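Local coordinates for uncharacterized protein 4E10_S0_1Z6NA_001 (T18) (Artificial gene, PDB 3LEF) that serves as a computationally designed scaffold with a thioredoxin-like fold, made to present the HIV epitope recognised by antibody 4E10 as a vaccine immunogen, at residues Leu76-Ala79 with Gln80-Pro84; Val128-Gln132 with Ala133-Gly137. All coordinates share one frame; numbering follows the deposited sequence.

Contact 1: residues Leu76-Ala79 with Gln80-Pro84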
loop_
_atom_site.group_PDB
_atom_site.type_symbol
_atom_site.label_atom_id
_atom_site.label_comp_id
_atom_site.label_asym_id
_atom_site.label_seq_id
_atom_site.Cartn_x
_atom_site.Cartn_y
_atom_site.Cartn_z
ATOM N N LEU A 76 -11.644 1.476 15.519
ATOM C CA LEU A 76 -12.616 2.088 14.616
ATOM C C LEU A 76 -13.398 1.060 13.810
ATOM O O LEU A 76 -14.568 1.280 13.498
ATOM C CB LEU A 76 -11.946 3.100 13.693
ATOM C CG LEU A 76 -11.393 4.320 14.428
ATOM C CD1 LEU A 76 -10.694 5.245 13.434
ATOM C CD2 LEU A 76 -12.507 5.033 15.185
ATOM N N ASP A 77 -12.787 -0.071 13.476
ATOM C CA ASP A 77 -13.574 -1.183 12.895
ATOM C C ASP A 77 -14.659 -1.669 13.874
ATOM O O ASP A 77 -15.800 -1.818 13.501
ATOM C CB ASP A 77 -12.664 -2.343 12.509
ATOM C CG ASP A 77 -13.423 -3.529 11.942
ATOM O OD1 ASP A 77 -14.131 -3.387 10.904
ATOM O OD2 ASP A 77 -13.270 -4.632 12.513
ATOM N N PHE A 78 -14.293 -1.943 15.124
ATOM C CA PHE A 78 -15.275 -2.285 16.148
ATOM C C PHE A 78 -16.475 -1.327 16.085
ATOM O O PHE A 78 -17.626 -1.753 15.966
ATOM C CB PHE A 78 -14.621 -2.216 17.530
ATOM C CG PHE A 78 -15.449 -2.807 18.649
ATOM C CD1 PHE A 78 -15.539 -4.181 18.820
ATOM C CD2 PHE A 78 -16.097 -1.988 19.552
ATOM C CE1 PHE A 78 -16.279 -4.727 19.854
ATOM C CE2 PHE A 78 -16.825 -2.528 20.582
ATOM C CZ PHE A 78 -16.917 -3.903 20.731
ATOM N N ALA A 79 -16.183 -0.031 16.174
ATOM C CA ALA A 79 -17.212 1.000 16.156
ATOM C C ALA A 79 -18.100 0.830 14.924
ATOM O O ALA A 79 -19.325 0.788 15.039
ATOM C CB ALA A 79 -16.572 2.381 16.166
ATOM N N GLN A 80 -17.471 0.717 13.754
ATOM C CA GLN A 80 -18.201 0.600 12.488
ATOM C C GLN A 80 -19.053 -0.658 12.403
ATOM O O GLN A 80 -20.109 -0.627 11.804
ATOM C CB GLN A 80 -17.244 0.670 11.277
ATOM C CG GLN A 80 -16.845 -0.663 10.637
ATOM C CD GLN A 80 -15.944 -0.445 9.434
ATOM O OE1 GLN A 80 -16.124 0.523 8.708
ATOM N NE2 GLN A 80 -14.961 -1.329 9.229
ATOM N N ARG A 81 -18.577 -1.768 12.961
ATOM C CA ARG A 81 -19.354 -3.020 12.962
ATOM C C ARG A 81 -20.545 -2.913 13.908
ATOM O O ARG A 81 -21.600 -3.507 13.669
ATOM C CB ARG A 81 -18.484 -4.216 13.378
ATOM C CG ARG A 81 -17.523 -4.723 12.307
ATOM C CD ARG A 81 -16.963 -6.091 12.690
ATOM N NE ARG A 81 -15.928 -5.978 13.724
ATOM C CZ ARG A 81 -16.053 -6.346 15.001
ATOM N NH1 ARG A 81 -17.171 -6.875 15.462
ATOM N NH2 ARG A 81 -15.029 -6.179 15.833
ATOM N N LEU A 82 -20.378 -2.149 14.981
ATOM C CA LEU A 82 -21.479 -1.877 15.890
ATOM C C LEU A 82 -22.382 -0.828 15.252
ATOM O O LEU A 82 -23.606 -0.964 15.283
ATOM C CB LEU A 82 -20.945 -1.405 17.246
ATOM C CG LEU A 82 -21.720 -1.683 18.535
ATOM C CD1 LEU A 82 -22.262 -3.103 18.590
ATOM C CD2 LEU A 82 -20.811 -1.399 19.755
ATOM N N GLN A 83 -21.792 0.192 14.630
ATOM C CA GLN A 83 -22.585 1.284 14.033
ATOM C C GLN A 83 -22.359 1.450 12.511
ATOM O O GLN A 83 -21.627 2.329 12.070
ATOM C CB GLN A 83 -22.268 2.585 14.780
ATOM C CG GLN A 83 -22.851 3.855 14.181
ATOM C CD GLN A 83 -24.358 3.849 14.119
ATOM O OE1 GLN A 83 -24.929 3.868 13.038
ATOM N NE2 GLN A 83 -25.014 3.834 15.279
ATOM N N PRO A 84 -23.007 0.615 11.702
ATOM C CA PRO A 84 -22.731 0.613 10.254
ATOM C C PRO A 84 -23.104 1.885 9.470
ATOM O O PRO A 84 -22.976 1.894 8.246
ATOM C CB PRO A 84 -23.547 -0.573 9.726
ATOM C CG PRO A 84 -24.085 -1.291 10.924
ATOM C CD PRO A 84 -24.041 -0.361 12.079
HETATM O O HOH W 1 -12.398 -4.338 15.302
#
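D77 holds both Q80 and R81 across the last turn of helix 67-82, the crossover helix between parallel strands 56-61 and 86-91 in the beta-alpha-beta unit of this thioredoxin-like fold. Its CB lies 4.1 Å from NE2 of Q80; CG, set anti to the backbone N (chi1 178°), comes 3.8 Å from that NE2 and 3.9 Å from NE of R81. One oxygen goes to each partner. OD1 takes NE2 of Q80 at 2.8 Å on its anti lone pair, nearly straight and within the amide plane, although carboxylate and amide planes stand almost perpendicular. The far end of that amide, Q80 OE1, accepts the backbone N of L88, tying the helix to strand 86-91. OD2 forms a salt bridge with NE of R81 at 3.2 Å; it lies in the guanidinium plane, but NE approaches it from above the carboxylate plane. A bend at chi3 of R81 (-76°) sets one guanidinium face against CA of F78, while NH2 comes to the edge of the F78 ring. NH2 also has a salt bridge to E37 of helix 23-39, so the arginine is shared between two carboxylates. Backbone bonds continue to the helix end, closing with Q83 N to A79 O before Q83 leaves helical geometry. Water 1 also bridges D77 to R81, donating to OD2 of D77 at 2.9 Å and accepting from NH2 of R81 at 3.3 Å.

Contact 2: residues Val128-Gln132 with Ala133-Gly137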
loop_
_atom_site.group_PDB
_atom_site.type_symbol
_atom_site.label_atom_id
_atom_site.label_comp_id
_atom_site.label_asym_id
_atom_site.label_seq_id
_atom_site.Cartn_x
_atom_site.Cartn_y
_atom_site.Cartn_z
ATOM N N VAL A 128 -4.970 11.832 13.709
ATOM C CA VAL A 128 -3.653 11.614 13.144
ATOM C C VAL A 128 -2.773 10.825 14.099
ATOM O O VAL A 128 -2.433 11.292 15.182
ATOM C CB VAL A 128 -2.976 12.942 12.802
ATOM C CG1 VAL A 128 -1.599 12.687 12.188
ATOM C CG2 VAL A 128 -3.856 13.748 11.855
ATOM N N GLU A 129 -2.462 9.603 13.683
ATOM C CA GLU A 129 -1.507 8.726 14.343
ATOM C C GLU A 129 -2.041 8.157 15.652
ATOM O O GLU A 129 -2.141 6.938 15.792
ATOM C CB GLU A 129 -0.155 9.427 14.532
ATOM C CG GLU A 129 1.021 8.460 14.677
ATOM C CD GLU A 129 2.373 9.153 14.814
ATOM O OE1 GLU A 129 2.416 10.319 15.263
ATOM O OE2 GLU A 129 3.406 8.524 14.479
ATOM N N ARG A 130 -2.398 9.029 16.598
ATOM C CA ARG A 130 -2.867 8.601 17.923
ATOM C C ARG A 130 -3.981 9.458 18.522
ATOM O O ARG A 130 -4.181 10.609 18.129
ATOM C CB ARG A 130 -1.713 8.646 18.908
ATOM C CG ARG A 130 -0.662 7.633 18.642
ATOM C CD ARG A 130 0.680 8.016 19.271
ATOM N NE ARG A 130 1.632 6.961 18.981
ATOM C CZ ARG A 130 2.835 6.846 19.516
ATOM N NH1 ARG A 130 3.591 5.818 19.168
ATOM N NH2 ARG A 130 3.283 7.749 20.382
ATOM N N PRO A 131 -4.694 8.898 19.512
ATOM C CA PRO A 131 -5.723 9.670 20.192
ATOM C C PRO A 131 -5.132 10.892 20.866
ATOM O O PRO A 131 -3.979 10.860 21.313
ATOM C CB PRO A 131 -6.283 8.682 21.225
ATOM C CG PRO A 131 -5.930 7.320 20.683
ATOM C CD PRO A 131 -4.609 7.519 20.028
ATOM N N GLN A 132 -5.906 11.967 20.934
ATOM C CA GLN A 132 -5.400 13.229 21.491
ATOM C C GLN A 132 -4.964 13.097 22.963
ATOM O O GLN A 132 -4.009 13.768 23.403
ATOM C CB GLN A 132 -6.448 14.340 21.322
ATOM C CG GLN A 132 -5.920 15.764 21.484
ATOM C CD GLN A 132 -4.949 16.191 20.385
ATOM O OE1 GLN A 132 -3.771 16.442 20.644
ATOM N NE2 GLN A 132 -5.446 16.296 19.166
ATOM N N ALA A 133 -5.632 12.241 23.732
ATOM C CA ALA A 133 -5.232 12.047 25.134
ATOM C C ALA A 133 -3.868 11.330 25.227
ATOM O O ALA A 133 -3.157 11.459 26.224
ATOM C CB ALA A 133 -6.306 11.292 25.919
ATOM N N VAL A 134 -3.509 10.586 24.183
ATOM C CA VAL A 134 -2.209 9.933 24.112
ATOM C C VAL A 134 -1.151 10.929 23.628
ATOM O O VAL A 134 -0.035 10.951 24.140
ATOM C CB VAL A 134 -2.230 8.718 23.166
ATOM C CG1 VAL A 134 -0.804 8.198 22.918
ATOM C CG2 VAL A 134 -3.137 7.624 23.714
ATOM N N LEU A 135 -1.516 11.747 22.640
ATOM C CA LEU A 135 -0.618 12.770 22.088
ATOM C C LEU A 135 -0.313 13.877 23.098
ATOM O O LEU A 135 0.709 14.562 22.977
ATOM C CB LEU A 135 -1.210 13.390 20.815
ATOM C CG LEU A 135 -1.322 12.511 19.571
ATOM C CD1 LEU A 135 -2.071 13.255 18.471
ATOM C CD2 LEU A 135 0.054 12.064 19.086
ATOM N N ASP A 136 -1.207 14.052 24.080
ATOM C CA ASP A 136 -0.999 15.015 25.196
ATOM C C ASP A 136 -0.250 14.399 26.380
ATOM O O ASP A 136 0.035 15.080 27.370
ATOM C CB ASP A 136 -2.342 15.564 25.721
ATOM C CG ASP A 136 -3.103 16.383 24.679
ATOM O OD1 ASP A 136 -2.515 16.722 23.622
ATOM O OD2 ASP A 136 -4.302 16.678 24.917
ATOM N N GLY A 137 0.066 13.116 26.293
ATOM C CA GLY A 137 0.632 12.413 27.427
ATOM C C GLY A 137 2.126 12.270 27.296
ATOM O O GLY A 137 2.743 12.843 26.390
#
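V128 ends strand 123-128, and its carbonyl O lies 3.8 Å from CD1 of L135, a methyl that also approaches the carbonyl of R130. E129 (phi 73°, psi -59°) makes a classic gamma turn, closed by R130 N to V128 O. R130 then runs extended from CG to NE: its CB meets CD2 of L135 at 3.9 Å, and its CD meets CG1 of V134 at 3.9 Å, the R130 and V134 side chains crossing at about a right angle. NE leads away to a salt bridge with D68 of helix 67-82. At P131 the ring lies beside V134, both pointing the same way, with CD 4.0 Å from CG2 of V134. V134 chi1 (170°) sends CG1 to R130 CD and turns CG2 to the ring. The P131 carbonyl, at the N-cap, takes two N-H groups: that of L135 at 2.9 Å, in the carbonyl plane, and that of V134 from well above it. Q132 follows, its O accepting D136 N at 2.9 Å, while its own N-H, the first of the helix, meets OD2 of D157 in helix 151-163. The N-capped helix 132-135 is a single turn reached from edge strand 123-128 of the thioredoxin-like sheet through the short loop 129-131.

How the contacts relate
Contact 1 comes first along the chain and contact 2 follows in series, their centres 21 Å apart on opposite sides of the chain's centre; the nearest atoms are about 9 Å apart and do not touch. Residues 76-84 close helix 67-82, which leads into strand 86-91 at one edge of the four-stranded mixed sheet, whereas residues 128-137 leave strand 123-128 at the other edge. Helix 67-82 is common ground: its C-terminal end carries contact 1, and its beginning reaches contact 2. Helix 151-163 also packs against both. The two contacts thus finish the connections at the outermost strands of the scaffold's sheet, one a crossover helix, the other a strand-to-helix loop.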